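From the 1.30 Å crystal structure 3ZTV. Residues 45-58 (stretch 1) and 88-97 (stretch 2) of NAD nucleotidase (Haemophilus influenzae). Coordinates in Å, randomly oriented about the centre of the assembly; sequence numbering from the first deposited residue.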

# COMPACT_ATOMS: atom_id res chain seq x y z
N GLY A 45 -13.30 18.94 -30.42
CA GLY A 45 -13.57 20.32 -30.03
C GLY A 45 -14.65 20.38 -28.97
O GLY A 45 -15.57 19.55 -28.96
N PHE A 46 -14.55 21.35 -28.08
CA PHE A 46 -15.48 21.42 -26.96
C PHE A 46 -16.88 21.90 -27.33
O PHE A 46 -17.82 21.63 -26.60
N SER A 47 -17.03 22.60 -28.45
CA SER A 47 -18.38 22.98 -28.87
C SER A 47 -19.19 21.72 -29.20
O SER A 47 -20.34 21.60 -28.77
N ALA A 48 -18.59 20.79 -29.94
CA ALA A 48 -19.23 19.51 -30.23
C ALA A 48 -19.48 18.71 -28.95
O ALA A 48 -20.54 18.11 -28.80
N VAL A 49 -18.51 18.69 -28.03
CA VAL A 49 -18.68 17.96 -26.77
C VAL A 49 -19.92 18.46 -26.03
O VAL A 49 -20.80 17.67 -25.66
N ASN A 50 -19.99 19.76 -25.81
CA ASN A 50 -21.10 20.30 -25.04
C ASN A 50 -22.44 20.15 -25.74
O ASN A 50 -23.45 19.84 -25.10
N ALA A 51 -22.46 20.35 -27.05
CA ALA A 51 -23.68 20.15 -27.83
C ALA A 51 -24.18 18.71 -27.70
O ALA A 51 -25.36 18.47 -27.48
N LYS A 52 -23.27 17.75 -27.86
CA LYS A 52 -23.66 16.35 -27.78
C LYS A 52 -24.11 15.95 -26.37
O LYS A 52 -25.12 15.25 -26.20
N LEU A 53 -23.38 16.38 -25.34
CA LEU A 53 -23.80 16.13 -23.97
C LEU A 53 -25.18 16.74 -23.70
O LEU A 53 -26.03 16.10 -23.08
N ASN A 54 -25.40 17.96 -24.17
CA ASN A 54 -26.68 18.62 -23.94
C ASN A 54 -27.83 17.87 -24.59
O ASN A 54 -28.88 17.70 -23.98
N LYS A 55 -27.63 17.41 -25.81
CA LYS A 55 -28.68 16.69 -26.50
C LYS A 55 -28.94 15.31 -25.89
O LYS A 55 -30.09 14.90 -25.75
N LEU A 56 -27.88 14.60 -25.53
CA LEU A 56 -28.06 13.26 -24.98
C LEU A 56 -28.67 13.28 -23.58
O LEU A 56 -29.54 12.46 -23.27
N ARG A 57 -28.24 14.22 -22.75
CA ARG A 57 -28.74 14.26 -21.38
C ARG A 57 -30.24 14.58 -21.33
O ARG A 57 -30.94 14.13 -20.42
N LYS A 58 -30.75 15.32 -22.31
CA LYS A 58 -32.19 15.61 -22.35
C LYS A 58 -32.99 14.45 -22.92
O LYS A 58 -34.19 14.33 -22.66
N ALA A 88 -14.00 27.45 -18.24
CA ALA A 88 -15.15 28.08 -18.86
C ALA A 88 -15.97 27.09 -19.70
O ALA A 88 -17.20 27.03 -19.61
N VAL A 89 -15.28 26.32 -20.54
CA VAL A 89 -16.01 25.37 -21.39
C VAL A 89 -16.55 24.18 -20.60
O VAL A 89 -17.63 23.66 -20.90
N MET A 90 -15.83 23.76 -19.57
CA MET A 90 -16.32 22.71 -18.67
C MET A 90 -17.58 23.17 -17.94
O MET A 90 -18.56 22.43 -17.85
N ASN A 91 -17.56 24.40 -17.42
CA ASN A 91 -18.73 24.95 -16.75
C ASN A 91 -19.93 24.95 -17.69
O ASN A 91 -21.04 24.62 -17.29
N ALA A 92 -19.69 25.30 -18.96
CA ALA A 92 -20.75 25.37 -19.96
C ALA A 92 -21.35 24.01 -20.29
O ALA A 92 -22.46 23.92 -20.80
N GLY A 93 -20.60 22.94 -20.01
CA GLY A 93 -21.09 21.59 -20.20
C GLY A 93 -21.87 21.03 -19.02
O GLY A 93 -22.46 19.95 -19.13
N ASN A 94 -21.86 21.74 -17.89
CA ASN A 94 -22.62 21.31 -16.72
C ASN A 94 -22.38 19.84 -16.34
O ASN A 94 -23.32 19.08 -16.07
N PHE A 95 -21.11 19.45 -16.33
CA PHE A 95 -20.72 18.15 -15.79
C PHE A 95 -21.18 18.01 -14.34
O PHE A 95 -21.17 18.98 -13.58
N HIS A 96 -21.55 16.80 -13.94
CA HIS A 96 -21.85 16.54 -12.53
C HIS A 96 -20.59 16.39 -11.68
O HIS A 96 -20.55 16.82 -10.52
N TYR A 97 -19.56 15.74 -12.23
CA TYR A 97 -18.31 15.48 -11.50
C TYR A 97 -17.10 15.47 -12.41
O TYR A 97 -17.19 15.05 -13.57

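Helices 46-58 and 88-93 run nearly parallel, their N-to-C directions 15° apart and their axes 9.6 Å at closest approach. Val89 (chi1 m) points toward stretch 1 and sets CG2 over one face of the Phe46 ring, 3.7 Å from its centroid and 14° off the normal, a CH-pi contact. Phe46 itself has an off-rotamer chi1 of -128°. The carbonyl of Val89 accepts a hydrogen bond from Asn50 (m): ND2 to O is 2.9 Å, at 166°. Met90 directs its CA-to-CB bond away, yet its CG lies 4.2 Å from Phe46 CZ. The Ala92 carbonyl O is reached through water 2 (2.8 Å), which accepts from Asn54 ND2 (3.0 Å).

At Gly93 the backbones come close, CA to Asn50 CA being 5.0 Å; an ideal CB here would fall 2.3 Å from Asn50 OD1, a clash. That OD1 finds no polar partner in the model. Water 1 donates to Gly93 O (2.7 Å) and Asn54 OD1 (2.8 Å) and accepts from Arg57 NH1 (2.8 Å).

Asn94, with positive phi, offers its O to Arg57 NH1 (2.9 Å, 170°), near the guanidinium plane; Arg57 is p, t, m through chi3. Phe95 (m) starts away, but its ring returns, CZ meeting Leu53 CD1 (m, t) at 3.6 Å. His96 NE2 lies 3.5 Å from Arg57 NH2, at too poor an angle for a hydrogen bond.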

# COMPACT_ATOMS: atom_id res chain seq x y z
CB PHE A 46 -14.91 22.21 -25.78
CG PHE A 46 -14.98 21.46 -24.47
CD1 PHE A 46 -16.14 21.48 -23.71
CD2 PHE A 46 -13.89 20.73 -24.02
CE1 PHE A 46 -16.22 20.79 -22.52
CE2 PHE A 46 -13.97 20.03 -22.82
CZ PHE A 46 -15.13 20.07 -22.07
CB SER A 47 -18.34 23.92 -30.07
OG SER A 47 -19.66 24.28 -30.45
CB ALA A 48 -18.41 18.71 -31.22
CB VAL A 49 -17.44 18.07 -25.84
CG1 VAL A 49 -17.78 17.62 -24.44
CG2 VAL A 49 -16.29 17.25 -26.39
CB ASN A 50 -20.82 21.75 -24.62
CG ASN A 50 -19.80 21.84 -23.48
OD1 ASN A 50 -19.51 20.86 -22.81
ND2 ASN A 50 -19.27 23.04 -23.27
CB ALA A 51 -23.46 20.52 -29.29
CB LYS A 52 -22.54 15.43 -28.29
CG LYS A 52 -22.92 13.95 -28.31
CD LYS A 52 -23.39 13.47 -29.67
CE LYS A 52 -24.73 14.05 -30.06
NZ LYS A 52 -25.33 13.33 -31.24
CB LEU A 53 -22.77 16.68 -22.97
CG LEU A 53 -21.43 15.95 -22.86
CD1 LEU A 53 -20.48 16.75 -21.97
CD2 LEU A 53 -21.61 14.53 -22.35
CB ASN A 54 -26.65 20.07 -24.45
CG ASN A 54 -25.86 20.99 -23.53
OD1 ASN A 54 -25.57 20.63 -22.39
ND2 ASN A 54 -25.54 22.20 -24.01
CB LYS A 55 -28.37 16.58 -27.99
CG LYS A 55 -28.51 17.90 -28.71
CD LYS A 55 -28.32 17.77 -30.20
CE LYS A 55 -26.85 17.75 -30.58
NZ LYS A 55 -26.66 17.94 -32.05
CB LEU A 56 -26.75 12.46 -24.98
CG LEU A 56 -26.18 12.14 -26.37
CD1 LEU A 56 -24.85 11.40 -26.24
CD2 LEU A 56 -27.18 11.34 -27.22
CB ARG A 57 -27.93 15.21 -20.49
CG ARG A 57 -28.22 16.68 -20.71
CD ARG A 57 -27.18 17.53 -20.00
NE ARG A 57 -27.29 17.45 -18.54
CZ ARG A 57 -26.35 17.86 -17.70
NH1 ARG A 57 -25.21 18.36 -18.16
NH2 ARG A 57 -26.54 17.75 -16.39
CB LYS A 58 -32.46 16.89 -23.14
CG LYS A 58 -32.51 16.72 -24.63
CD LYS A 58 -32.41 18.06 -25.31
CE LYS A 58 -32.85 17.98 -26.76
NZ LYS A 58 -32.17 18.99 -27.58
CB ALA A 88 -14.71 29.28 -19.71
CB VAL A 89 -15.20 24.94 -22.65
CG1 VAL A 89 -14.85 26.17 -23.52
CG2 VAL A 89 -13.95 24.17 -22.27
CB MET A 90 -15.23 22.31 -17.67
CG MET A 90 -14.08 21.56 -18.31
SD MET A 90 -12.63 21.39 -17.25
CE MET A 90 -13.14 20.07 -16.13
CB ASN A 91 -18.44 26.37 -16.26
CG ASN A 91 -17.54 26.40 -15.04
OD1 ASN A 91 -17.34 25.37 -14.38
ND2 ASN A 91 -17.02 27.57 -14.71
CB ALA A 92 -20.25 26.06 -21.22
CB ASN A 94 -24.11 21.59 -16.91
CG ASN A 94 -24.42 23.07 -16.95
OD1 ASN A 94 -24.79 23.61 -17.99
ND2 ASN A 94 -24.24 23.73 -15.82
CB PHE A 95 -19.20 18.01 -15.85
CG PHE A 95 -18.66 17.88 -17.24
CD1 PHE A 95 -18.37 19.00 -18.01
CD2 PHE A 95 -18.45 16.64 -17.78
CE1 PHE A 95 -17.88 18.87 -19.30
CE2 PHE A 95 -17.96 16.50 -19.07
CZ PHE A 95 -17.68 17.62 -19.82
CB HIS A 96 -22.70 15.28 -12.37
CG HIS A 96 -24.06 15.39 -12.98
ND1 HIS A 96 -25.05 16.21 -12.50
CD2 HIS A 96 -24.59 14.74 -14.04
CE1 HIS A 96 -26.13 16.08 -13.25
NE2 HIS A 96 -25.88 15.17 -14.18
CB TYR A 97 -18.36 14.14 -10.75
CG TYR A 97 -19.55 14.00 -9.82
CD1 TYR A 97 -19.54 14.58 -8.55
CD2 TYR A 97 -20.68 13.28 -10.19
CE1 TYR A 97 -20.62 14.46 -7.70
CE2 TYR A 97 -21.77 13.17 -9.35
CZ TYR A 97 -21.73 13.75 -8.11
OH TYR A 97 -22.82 13.61 -7.28
O HOH W 1 -24.28 18.73 -20.79
O HOH W 2 -23.95 24.54 -23.07
O HOH W 3 -24.80 22.42 -20.52
O HOH W 4 -25.82 19.51 -14.13